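Local coordinates for chitinase (Paenibacillus sp. FPU-7, PDB 5GZT), which probably hydrolyses internal beta-1,4 linkages of chitin and chitodextrins at random, as an endochitinase with two glycosyl hydrolase family 18 domains, at residues Ser81-Leu86 with Ser102-Ile107; Gly681-Val686 with Ala740-Glu745; Pro1050-Leu1055 with Asp1119-Leu1124. All coordinates share one frame; numbering follows the deposited sequence.

Contact 1. Residues Ser81-Leu86 with Ser102-Ile107; sequences SANPQL and SKDAVI
V106 pairs with the two neighbours of Q85: V106 N donates a hydrogen bond to P84 O at 3.0 Å, and L86 N donates to V106 O. This is the parallel pattern, with Q85 opposite V106 and L86 opposite I107. Q85 CA adds a CA-H...O contact to V106 O. On the face carrying Q85 and V106 the two side chains run side by side; Q85 CG is anti to its backbone N (chi1 -178°), and this methylene, Q85 CG, lies 4.1 Å from V106 CB. An alanine here, lacking CG and CD, would probably leave V106 CB and CG1 less covered and open a gap on that face of the sheet. On the other face, I107 CD1 is turned back (chi2 -72°) to touch L86 CB at 4.0 Å. Before the strands begin, P84 CG rests on S102 CB at 3.7 Å, and N83 CA makes a CA-H...O contact of 3.3 Å with K103 O. A type II turn from S102 to A105, closed by A105 N to S102 O, presents that carbonyl. The oxygen of a water lies 2.6 Å from N83 O and 3.2 Å from D104 O. Farther out, S102 OG is bonded to A80 N and S81 OG to D59, while L86 and I107 both reach L96 of strand 92-98 and also touch V76 and V78, respectively, of strand 72-78. The segments are thus equivalent stretches of successive coils of a parallel beta-helix, A105 and I107 bonding on to the next coil at Q125. Backbone bonds stack the coils, L86 and I107 contribute to an apolar interior, and polar or charged groups such as Q85, N83 and D104 are left to the outer side.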
ATOM      1  N   SER B  81      -7.090 -21.061 -68.497  1.00 45.66           N
ATOM      2  CA  SER B  81      -7.727 -22.408 -68.548  1.00 39.99           C
ATOM      3  C   SER B  81      -6.901 -23.510 -69.205  1.00 38.86           C
ATOM      4  O   SER B  81      -7.196 -24.719 -69.027  1.00 40.22           O
ATOM      5  CB  SER B  81      -9.126 -22.327 -69.228  1.00 48.99           C
ATOM      6  OG  SER B  81      -9.008 -21.971 -70.606  1.00 49.68           O
ATOM      7  N   ALA B  82      -5.843 -23.156 -69.928  1.00 43.85           N
ATOM      8  CA  ALA B  82      -5.075 -24.177 -70.676  1.00 44.49           C
ATOM      9  C   ALA B  82      -4.050 -24.939 -69.783  1.00 46.05           C
ATOM     10  O   ALA B  82      -2.849 -24.997 -70.108  1.00 43.07           O
ATOM     11  CB  ALA B  82      -4.399 -23.521 -71.898  1.00 44.30           C
ATOM     12  N   ASN B  83      -4.544 -25.573 -68.712  1.00 44.59           N
ATOM     13  CA  ASN B  83      -3.699 -26.377 -67.784  1.00 47.92           C
ATOM     14  C   ASN B  83      -2.320 -25.706 -67.485  1.00 39.48           C
ATOM     15  O   ASN B  83      -1.257 -26.242 -67.807  1.00 36.20           O
ATOM     16  CB  ASN B  83      -3.549 -27.811 -68.293  1.00 52.82           C
ATOM     17  CG  ASN B  83      -4.885 -28.397 -68.765  1.00 65.16           C
ATOM     18  OD1 ASN B  83      -5.888 -28.454 -68.008  1.00 56.04           O
ATOM     19  ND2 ASN B  83      -4.921 -28.789 -70.040  1.00 65.20           N
ATOM     20  N   PRO B  84      -2.372 -24.503 -66.915  1.00 37.46           N
ATOM     21  CA  PRO B  84      -1.197 -23.687 -66.812  1.00 39.94           C
ATOM     22  C   PRO B  84      -0.202 -24.271 -65.779  1.00 37.80           C
ATOM     23  O   PRO B  84      -0.635 -24.871 -64.823  1.00 35.26           O
ATOM     24  CB  PRO B  84      -1.754 -22.323 -66.371  1.00 37.10           C
ATOM     25  CG  PRO B  84      -3.029 -22.623 -65.640  1.00 37.37           C
ATOM     26  CD  PRO B  84      -3.538 -23.909 -66.204  1.00 40.85           C
ATOM     27  N   GLN B  85       1.095 -24.131 -66.057  1.00 36.09           N
ATOM     28  CA  GLN B  85       2.148 -24.282 -65.088  1.00 34.37           C
ATOM     29  C   GLN B  85       2.910 -22.982 -64.988  1.00 31.90           C
ATOM     30  O   GLN B  85       3.354 -22.456 -66.009  1.00 37.52           O
ATOM     31  CB  GLN B  85       3.125 -25.367 -65.504  1.00 33.02           C
ATOM     32  CG  GLN B  85       4.242 -25.584 -64.470  1.00 30.72           C
ATOM     33  CD  GLN B  85       4.918 -26.928 -64.677  1.00 35.07           C
ATOM     34  OE1 GLN B  85       4.256 -27.951 -64.925  1.00 34.67           O
ATOM     35  NE2 GLN B  85       6.235 -26.941 -64.597  1.00 37.13           N
ATOM     36  N   LEU B  86       3.096 -22.511 -63.740  1.00 30.03           N
ATOM     37  CA  LEU B  86       3.938 -21.367 -63.376  1.00 27.63           C
ATOM     38  C   LEU B  86       5.158 -21.935 -62.660  1.00 31.37           C
ATOM     39  O   LEU B  86       5.037 -22.650 -61.612  1.00 26.28           O
ATOM     40  CB  LEU B  86       3.190 -20.368 -62.478  1.00 27.36           C
ATOM     41  CG  LEU B  86       4.015 -19.208 -61.990  1.00 28.15           C
ATOM     42  CD1 LEU B  86       4.404 -18.364 -63.175  1.00 27.73           C
ATOM     43  CD2 LEU B  86       3.373 -18.342 -60.952  1.00 29.58           C
ATOM     44  N   SER B 102      -8.308 -21.976 -63.701  1.00 30.78           N
ATOM     45  CA  SER B 102      -6.983 -22.541 -64.091  1.00 30.15           C
ATOM     46  C   SER B 102      -6.920 -24.006 -63.805  1.00 30.01           C
ATOM     47  O   SER B 102      -6.212 -24.475 -62.891  1.00 28.04           O
ATOM     48  CB  SER B 102      -5.871 -21.818 -63.394  1.00 27.53           C
ATOM     49  OG  SER B 102      -5.870 -20.465 -63.754  1.00 27.81           O
ATOM     50  N   LYS B 103      -7.703 -24.730 -64.575  1.00 28.88           N
ATOM     51  CA  LYS B 103      -7.922 -26.146 -64.356  1.00 35.22           C
ATOM     52  C   LYS B 103      -6.578 -26.909 -64.364  1.00 34.54           C
ATOM     53  O   LYS B 103      -5.753 -26.672 -65.238  1.00 33.04           O
ATOM     54  CB  LYS B 103      -8.826 -26.708 -65.459  1.00 40.08           C
ATOM     55  CG  LYS B 103      -9.174 -28.180 -65.297  1.00 50.80           C
ATOM     56  CD  LYS B 103     -10.212 -28.423 -64.197  1.00 60.32           C
ATOM     57  CE  LYS B 103     -10.377 -29.921 -63.900  1.00 65.51           C
ATOM     58  NZ  LYS B 103     -10.930 -30.720 -65.035  1.00 66.87           N
ATOM     59  N   ASP B 104      -6.379 -27.790 -63.379  1.00 33.71           N
ATOM     60  CA  ASP B 104      -5.130 -28.599 -63.263  1.00 38.31           C
ATOM     61  C   ASP B 104      -3.899 -27.738 -63.145  1.00 30.40           C
ATOM     62  O   ASP B 104      -2.816 -28.148 -63.534  1.00 31.64           O
ATOM     63  CB  ASP B 104      -4.949 -29.501 -64.491  1.00 41.21           C
ATOM     64  CG  ASP B 104      -6.029 -30.563 -64.619  1.00 45.37           C
ATOM     65  OD1 ASP B 104      -6.511 -31.030 -63.583  1.00 47.06           O
ATOM     66  OD2 ASP B 104      -6.340 -30.964 -65.778  1.00 47.49           O
ATOM     67  N   ALA B 105      -4.053 -26.530 -62.638  1.00 26.33           N
ATOM     68  CA  ALA B 105      -2.902 -25.635 -62.420  1.00 28.83           C
ATOM     69  C   ALA B 105      -1.718 -26.358 -61.679  1.00 27.91           C
ATOM     70  O   ALA B 105      -1.961 -27.195 -60.808  1.00 25.17           O
ATOM     71  CB  ALA B 105      -3.311 -24.387 -61.650  1.00 25.82           C
ATOM     72  N   VAL B 106      -0.471 -26.069 -62.071  1.00 28.94           N
ATOM     73  CA  VAL B 106       0.698 -26.552 -61.289  1.00 28.51           C
ATOM     74  C   VAL B 106       1.552 -25.366 -61.031  1.00 29.22           C
ATOM     75  O   VAL B 106       1.826 -24.594 -61.978  1.00 27.43           O
ATOM     76  CB  VAL B 106       1.558 -27.568 -62.111  1.00 30.43           C
ATOM     77  CG1 VAL B 106       2.836 -27.972 -61.342  1.00 28.58           C
ATOM     78  CG2 VAL B 106       0.703 -28.790 -62.482  1.00 30.43           C
ATOM     79  N   ILE B 107       2.030 -25.262 -59.784  1.00 27.50           N
ATOM     80  CA  ILE B 107       2.851 -24.163 -59.381  1.00 27.64           C
ATOM     81  C   ILE B 107       4.136 -24.836 -58.862  1.00 28.32           C
ATOM     82  O   ILE B 107       4.072 -25.630 -57.906  1.00 23.34           O
ATOM     83  CB  ILE B 107       2.257 -23.362 -58.235  1.00 27.96           C
ATOM     84  CG1 ILE B 107       0.841 -22.849 -58.546  1.00 31.89           C
ATOM     85  CG2 ILE B 107       3.171 -22.202 -57.946  1.00 28.80           C
ATOM     86  CD1 ILE B 107       0.755 -21.711 -59.585  1.00 32.63           C
TER
HETATM   87  O   HOH W   1      -0.680 -27.817 -65.878  1.00 49.20           O

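Contact 2. Residues Gly681-Val686 with Ala740-Glu745; sequences GTLKPV and ASAVLE
T682 and E745 cross at about a right angle, and the carboxylate grips the threonine twice. E745 OE2 accepts from T682 OG1 at 2.6 Å on its syn lone pair, while E745 OE1 accepts a hydrogen bond from T682 N at 2.9 Å, on the syn side and 22° out of the carboxylate plane. The glutamate chain is bent at chi2 (83°), which turns CD back toward the threonine. Because two bonds hold the carboxylate, its rotation is probably fixed. T682 OG1 has a second partner in T602, from the first catalytic domain. K684 and L744 cross obliquely, with L744 CD2 against K684 CG at 3.9 Å. The lysine chain then runs past the carbonyls of A742 and S741, K684 CE lying 3.1 Å from S741 O, and NZ ends in a salt bridge with D691. L683 CD2 also meets A742 CB at 3.9 Å. V743 CG1 stands close to the G681 backbone, where a side chain on the glycine would be tight against it. Backbone bonds set these groups in place: L744 N to T682 O at 2.9 Å, and K684 N to A742 O at 3.0 Å. They flank a single bridge of L683 with V743, so the two loops are paired without forming a regular strand. Beyond them, L744 and T682 touch R579 of strand 578-582, E745 rests on A603 and A606 of helix 602-614, and L744 O accepts from Y607. The two segments are inter-strand loops of the chitinase W immunoglobulin-like domain, joined to each other at its junction with the first family 18 barrel domain.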
ATOM      1  N   GLY B 681     -14.357  -2.605  14.112  1.00 17.48           N
ATOM      2  CA  GLY B 681     -15.761  -2.907  13.823  1.00 15.42           C
ATOM      3  C   GLY B 681     -16.558  -1.630  13.724  1.00 16.45           C
ATOM      4  O   GLY B 681     -16.167  -0.607  14.312  1.00 16.30           O
ATOM      5  N   THR B 682     -17.700  -1.693  13.039  1.00 15.72           N
ATOM      6  CA  THR B 682     -18.533  -0.552  12.766  1.00 14.67           C
ATOM      7  C   THR B 682     -19.944  -0.882  13.094  1.00 14.90           C
ATOM      8  O   THR B 682     -20.530  -1.718  12.426  1.00 16.49           O
ATOM      9  CB  THR B 682     -18.383  -0.146  11.278  1.00 14.49           C
ATOM     10  OG1 THR B 682     -16.958  -0.139  10.907  1.00 14.35           O
ATOM     11  CG2 THR B 682     -19.000   1.157  11.033  1.00 15.77           C
ATOM     12  N   LEU B 683     -20.562  -0.175  14.062  1.00 13.07           N
ATOM     13  CA  LEU B 683     -21.940  -0.408  14.388  1.00 12.33           C
ATOM     14  C   LEU B 683     -22.848  -0.146  13.158  1.00 14.20           C
ATOM     15  O   LEU B 683     -22.616   0.757  12.361  1.00 14.39           O
ATOM     16  CB  LEU B 683     -22.455   0.482  15.528  1.00 11.62           C
ATOM     17  CG  LEU B 683     -21.709   0.461  16.877  1.00 12.92           C
ATOM     18  CD1 LEU B 683     -22.276   1.521  17.778  1.00 14.72           C
ATOM     19  CD2 LEU B 683     -21.866  -0.940  17.452  1.00 13.13           C
ATOM     20  N   LYS B 684     -23.897  -0.967  13.066  1.00 14.51           N
ATOM     21  CA  LYS B 684     -25.089  -0.605  12.300  1.00 15.26           C
ATOM     22  C   LYS B 684     -25.508   0.811  12.720  1.00 14.72           C
ATOM     23  O   LYS B 684     -25.417   1.200  13.924  1.00 14.21           O
ATOM     24  CB  LYS B 684     -26.220  -1.564  12.591  1.00 16.08           C
ATOM     25  CG  LYS B 684     -25.943  -3.007  12.114  1.00 17.18           C
ATOM     26  CD  LYS B 684     -27.092  -3.964  12.484  1.00 16.45           C
ATOM     27  CE  LYS B 684     -27.040  -4.362  13.922  1.00 17.25           C
ATOM     28  NZ  LYS B 684     -28.250  -5.044  14.489  1.00 18.01           N
ATOM     29  N   PRO B 685     -26.034   1.563  11.789  1.00 14.07           N
ATOM     30  CA  PRO B 685     -26.461   2.900  12.158  1.00 14.03           C
ATOM     31  C   PRO B 685     -27.441   2.916  13.333  1.00 15.40           C
ATOM     32  O   PRO B 685     -27.428   3.883  14.124  1.00 15.79           O
ATOM     33  CB  PRO B 685     -27.083   3.447  10.851  1.00 15.66           C
ATOM     34  CG  PRO B 685     -26.379   2.667   9.788  1.00 14.96           C
ATOM     35  CD  PRO B 685     -26.029   1.332  10.327  1.00 14.49           C
ATOM     36  N   VAL B 686     -28.292   1.874  13.412  1.00 15.45           N
ATOM     37  CA  VAL B 686     -29.220   1.628  14.488  1.00 15.83           C
ATOM     38  C   VAL B 686     -28.982   0.187  15.017  1.00 17.60           C
ATOM     39  O   VAL B 686     -29.314  -0.792  14.308  1.00 17.24           O
ATOM     40  CB  VAL B 686     -30.704   1.836  14.102  1.00 15.52           C
ATOM     41  CG1 VAL B 686     -31.636   1.462  15.241  1.00 16.90           C
ATOM     42  CG2 VAL B 686     -30.975   3.317  13.752  1.00 15.70           C
ATOM     43  N   ALA B 740     -21.082  -9.532  18.065  1.00 21.78           N
ATOM     44  CA  ALA B 740     -20.847  -9.676  16.629  1.00 19.94           C
ATOM     45  C   ALA B 740     -22.052  -9.145  15.827  1.00 17.93           C
ATOM     46  O   ALA B 740     -21.890  -8.560  14.773  1.00 21.22           O
ATOM     47  CB  ALA B 740     -20.539 -11.128  16.250  1.00 21.81           C
ATOM     48  N   SER B 741     -23.239  -9.359  16.312  1.00 17.98           N
ATOM     49  CA  SER B 741     -24.458  -8.939  15.604  1.00 17.97           C
ATOM     50  C   SER B 741     -24.615  -7.411  15.537  1.00 17.26           C
ATOM     51  O   SER B 741     -25.422  -6.927  14.758  1.00 13.76           O
ATOM     52  CB  SER B 741     -25.646  -9.581  16.251  1.00 19.39           C
ATOM     53  OG  SER B 741     -25.889  -8.979  17.540  1.00 17.65           O
ATOM     54  N   ALA B 742     -23.839  -6.652  16.330  1.00 16.90           N
ATOM     55  CA  ALA B 742     -23.967  -5.168  16.347  1.00 16.36           C
ATOM     56  C   ALA B 742     -23.378  -4.501  15.153  1.00 17.45           C
ATOM     57  O   ALA B 742     -23.751  -3.379  14.876  1.00 16.78           O
ATOM     58  CB  ALA B 742     -23.308  -4.570  17.607  1.00 18.41           C
ATOM     59  N   VAL B 743     -22.426  -5.153  14.470  1.00 16.14           N
ATOM     60  CA  VAL B 743     -21.600  -4.455  13.474  1.00 17.01           C
ATOM     61  C   VAL B 743     -21.993  -4.886  12.045  1.00 17.68           C
ATOM     62  O   VAL B 743     -22.657  -5.881  11.844  1.00 15.97           O
ATOM     63  CB  VAL B 743     -20.099  -4.685  13.678  1.00 17.81           C
ATOM     64  CG1 VAL B 743     -19.696  -4.138  15.072  1.00 20.32           C
ATOM     65  CG2 VAL B 743     -19.716  -6.171  13.578  1.00 19.53           C
ATOM     66  N   LEU B 744     -21.500  -4.116  11.104  1.00 17.34           N
ATOM     67  CA  LEU B 744     -21.765  -4.199   9.698  1.00 17.41           C
ATOM     68  C   LEU B 744     -20.849  -5.230   9.064  1.00 16.95           C
ATOM     69  O   LEU B 744     -21.205  -5.810   8.086  1.00 19.66           O
ATOM     70  CB  LEU B 744     -21.487  -2.783   9.056  1.00 16.85           C
ATOM     71  CG  LEU B 744     -22.575  -1.742   9.356  1.00 16.98           C
ATOM     72  CD1 LEU B 744     -22.244  -0.344   8.796  1.00 16.84           C
ATOM     73  CD2 LEU B 744     -23.915  -2.145   8.852  1.00 15.67           C
ATOM     74  N   GLU B 745     -19.640  -5.356   9.566  1.00 15.65           N
ATOM     75  CA  GLU B 745     -18.700  -6.291   9.055  1.00 17.74           C
ATOM     76  C   GLU B 745     -19.229  -7.696   9.285  1.00 19.23           C
ATOM     77  O   GLU B 745     -19.937  -7.964  10.256  1.00 25.69           O
ATOM     78  CB  GLU B 745     -17.348  -6.155   9.776  1.00 16.57           C
ATOM     79  CG  GLU B 745     -16.577  -4.866   9.464  1.00 16.57           C
ATOM     80  CD  GLU B 745     -17.023  -3.634  10.301  1.00 16.28           C
ATOM     81  OE1 GLU B 745     -18.006  -3.745  11.044  1.00 18.08           O
ATOM     82  OE2 GLU B 745     -16.400  -2.566  10.229  1.00 15.90           O
TER

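Contact 3. Residues Pro1050-Leu1055 with Asp1119-Leu1124; sequences PTYNDL and DISGKL
N1053 OD1 accepts a hydrogen bond from I1120 N at 2.8 Å, in the carbonyl plane, on a lone pair and nearly straight (169°). The same oxygen accepts from a water that also donates to D1119 OD1, so a direct and a water-mediated bond run between the segments. The amide is held at its other end, ND2 bonding to S1117 O. Within 1119-1124, D1119 is the hub. Its OD1 accepts from S1121 N, two residues on, forming an Asx turn; the N-H comes from above the carboxylate plane. D1119 OD2 accepts from L1124 N at 2.8 Å. Peptide N-H groups at the start of helix 1123-1133 would probably stabilise the carboxylate's charge. In the second family 18 domain, this helix follows the last barrel strand, 1110-1114, whereas helix 1052-1058 belongs to the region inserted after strand 1015-1020; its start is fixed by a capping box of T1051 and D1054. Apolar contact centres on Y1052, whose CG is anti to its backbone N (chi1 -171°), which places it against L1124. L1124 CD1 lies over one face of the ring, offset toward the rim, 3.6 Å from Y1052 CG, a CH-pi contact. A polar atom borders the ring: D1119 OD1 lies 3.4 Å from Y1052 CD2, the ring and carboxylate planes 74° apart. E1093 of helix 1093-1106 touches both Y1052 and L1124.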
ATOM      1  N   PRO B1050      15.097  17.242  38.376  1.00 33.28           N
ATOM      2  CA  PRO B1050      14.536  18.404  39.080  1.00 33.36           C
ATOM      3  C   PRO B1050      13.050  18.333  39.448  1.00 32.14           C
ATOM      4  O   PRO B1050      12.185  17.927  38.677  1.00 31.16           O
ATOM      5  CB  PRO B1050      14.711  19.563  38.087  1.00 32.56           C
ATOM      6  CG  PRO B1050      14.880  18.925  36.775  1.00 36.66           C
ATOM      7  CD  PRO B1050      15.452  17.559  36.995  1.00 35.58           C
ATOM      8  N   THR B1051      12.747  18.825  40.604  1.00 29.77           N
ATOM      9  CA  THR B1051      11.401  18.824  41.049  1.00 29.42           C
ATOM     10  C   THR B1051      10.709  20.029  40.477  1.00 32.56           C
ATOM     11  O   THR B1051      11.383  20.965  39.958  1.00 32.96           O
ATOM     12  CB  THR B1051      11.387  18.985  42.552  1.00 29.29           C
ATOM     13  OG1 THR B1051      12.036  20.202  42.914  1.00 30.54           O
ATOM     14  CG2 THR B1051      12.136  17.838  43.212  1.00 30.07           C
ATOM     15  N   TYR B1052       9.387  20.066  40.567  1.00 28.47           N
ATOM     16  CA  TYR B1052       8.679  21.264  40.155  1.00 29.68           C
ATOM     17  C   TYR B1052       9.269  22.510  40.884  1.00 33.82           C
ATOM     18  O   TYR B1052       9.450  23.571  40.260  1.00 29.45           O
ATOM     19  CB  TYR B1052       7.195  21.167  40.371  1.00 30.05           C
ATOM     20  CG  TYR B1052       6.401  22.315  39.762  1.00 29.02           C
ATOM     21  CD1 TYR B1052       6.148  22.347  38.387  1.00 27.51           C
ATOM     22  CD2 TYR B1052       5.879  23.351  40.577  1.00 29.64           C
ATOM     23  CE1 TYR B1052       5.404  23.387  37.816  1.00 30.01           C
ATOM     24  CE2 TYR B1052       5.130  24.385  40.021  1.00 31.59           C
ATOM     25  CZ  TYR B1052       4.896  24.395  38.639  1.00 31.15           C
ATOM     26  OH  TYR B1052       4.140  25.384  38.070  1.00 39.24           O
ATOM     27  N   ASN B1053       9.615  22.388  42.157  1.00 33.24           N
ATOM     28  CA  ASN B1053      10.220  23.537  42.845  1.00 34.95           C
ATOM     29  C   ASN B1053      11.546  23.990  42.161  1.00 37.76           C
ATOM     30  O   ASN B1053      11.863  25.160  42.112  1.00 37.90           O
ATOM     31  CB  ASN B1053      10.653  23.162  44.247  1.00 34.66           C
ATOM     32  CG  ASN B1053       9.546  22.703  45.122  1.00 32.02           C
ATOM     33  OD1 ASN B1053       8.473  23.340  45.272  1.00 33.41           O
ATOM     34  ND2 ASN B1053       9.833  21.611  45.812  1.00 32.97           N
ATOM     35  N   ASP B1054      12.387  23.035  41.766  1.00 35.96           N
ATOM     36  CA  ASP B1054      13.548  23.371  41.010  1.00 34.54           C
ATOM     37  C   ASP B1054      13.129  24.080  39.708  1.00 43.98           C
ATOM     38  O   ASP B1054      13.772  25.077  39.309  1.00 46.95           O
ATOM     39  CB  ASP B1054      14.391  22.153  40.675  1.00 34.31           C
ATOM     40  CG  ASP B1054      14.963  21.464  41.906  1.00 34.76           C
ATOM     41  OD1 ASP B1054      15.056  22.140  42.921  1.00 34.30           O
ATOM     42  OD2 ASP B1054      15.283  20.242  41.849  1.00 38.73           O
ATOM     43  N   LEU B1055      12.068  23.593  39.052  1.00 35.23           N
ATOM     44  CA  LEU B1055      11.654  24.179  37.809  1.00 36.36           C
ATOM     45  C   LEU B1055      11.323  25.619  38.064  1.00 35.24           C
ATOM     46  O   LEU B1055      11.749  26.504  37.275  1.00 36.05           O
ATOM     47  CB  LEU B1055      10.479  23.463  37.130  1.00 33.70           C
ATOM     48  CG  LEU B1055      10.690  22.034  36.664  1.00 32.59           C
ATOM     49  CD1 LEU B1055       9.435  21.602  35.906  1.00 35.15           C
ATOM     50  CD2 LEU B1055      11.924  21.947  35.778  1.00 33.09           C
ATOM     51  N   ASP B1119       6.431  20.368  45.278  1.00 28.06           N
ATOM     52  CA  ASP B1119       5.739  21.570  44.831  1.00 27.77           C
ATOM     53  C   ASP B1119       5.173  22.275  46.041  1.00 27.53           C
ATOM     54  O   ASP B1119       3.967  22.120  46.393  1.00 28.15           O
ATOM     55  CB  ASP B1119       4.615  21.353  43.792  1.00 27.57           C
ATOM     56  CG  ASP B1119       3.807  22.654  43.557  1.00 30.91           C
ATOM     57  OD1 ASP B1119       4.463  23.741  43.671  1.00 30.01           O
ATOM     58  OD2 ASP B1119       2.544  22.633  43.332  1.00 29.08           O
ATOM     59  N   ILE B1120       6.016  23.141  46.639  1.00 27.59           N
ATOM     60  CA  ILE B1120       5.632  23.880  47.864  1.00 29.91           C
ATOM     61  C   ILE B1120       4.622  25.019  47.566  1.00 29.54           C
ATOM     62  O   ILE B1120       4.110  25.640  48.501  1.00 33.35           O
ATOM     63  CB  ILE B1120       6.842  24.425  48.664  1.00 35.65           C
ATOM     64  CG1 ILE B1120       7.720  25.382  47.785  1.00 40.20           C
ATOM     65  CG2 ILE B1120       7.670  23.265  49.191  1.00 34.87           C
ATOM     66  CD1 ILE B1120       8.481  26.467  48.541  1.00 44.99           C
ATOM     67  N   SER B1121       4.245  25.192  46.296  1.00 27.42           N
ATOM     68  CA  SER B1121       3.210  26.146  45.919  1.00 27.69           C
ATOM     69  C   SER B1121       1.813  25.667  46.105  1.00 31.66           C
ATOM     70  O   SER B1121       0.918  26.476  46.141  1.00 32.38           O
ATOM     71  CB  SER B1121       3.397  26.600  44.456  1.00 32.45           C
ATOM     72  OG  SER B1121       2.918  25.645  43.475  1.00 29.23           O
ATOM     73  N   GLY B1122       1.569  24.342  46.170  1.00 32.35           N
ATOM     74  CA  GLY B1122       0.197  23.856  46.242  1.00 29.45           C
ATOM     75  C   GLY B1122      -0.554  23.928  44.909  1.00 31.32           C
ATOM     76  O   GLY B1122      -1.699  23.455  44.837  1.00 30.79           O
ATOM     77  N   LYS B1123       0.087  24.421  43.860  1.00 28.34           N
ATOM     78  CA  LYS B1123      -0.594  24.598  42.597  1.00 33.59           C
ATOM     79  C   LYS B1123      -0.814  23.289  41.825  1.00 26.16           C
ATOM     80  O   LYS B1123      -1.849  23.177  41.193  1.00 22.41           O
ATOM     81  CB  LYS B1123       0.160  25.564  41.672  1.00 38.84           C
ATOM     82  CG  LYS B1123       0.191  27.014  42.184  1.00 46.74           C
ATOM     83  CD  LYS B1123       0.877  27.954  41.186  1.00 50.88           C
ATOM     84  CE  LYS B1123       0.811  29.387  41.707  1.00 59.90           C
ATOM     85  NZ  LYS B1123       0.865  30.329  40.557  1.00 70.47           N
ATOM     86  N   LEU B1124       0.170  22.388  41.822  1.00 24.42           N
ATOM     87  CA  LEU B1124       0.009  21.075  41.147  1.00 26.62           C
ATOM     88  C   LEU B1124      -1.186  20.320  41.746  1.00 23.30           C
ATOM     89  O   LEU B1124      -2.157  19.908  41.012  1.00 25.80           O
ATOM     90  CB  LEU B1124       1.330  20.293  41.097  1.00 26.77           C
ATOM     91  CG  LEU B1124       2.435  20.976  40.273  1.00 28.51           C
ATOM     92  CD1 LEU B1124       3.613  20.053  39.961  1.00 28.05           C
ATOM     93  CD2 LEU B1124       1.938  21.554  38.932  1.00 29.30           C
TER
HETATM   94  O   HOH W   2       6.987  25.013  43.587  1.00 37.63           O

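Overall arrangement
From the N terminus the contacts come in series, none enclosing or crossing another. Contact 1 closes a short loop of about one coil, which includes strand 92-98, in the N-terminal beta-helix. Contact 2 joins two loops across most of the immunoglobulin-like domain, with strands 692-695 to 732-738 between them, and sits against the first family 18 domain. Contact 3 closes the loop that runs through the inserted antiparallel strands, helix 1093-1106 and the last barrel strand of the second family 18 domain. The centres of contacts 1 and 2 are about 83 Å apart and those of 2 and 3 about 49 Å apart; contacts 1 and 3 lie on opposite sides of the chain's centre.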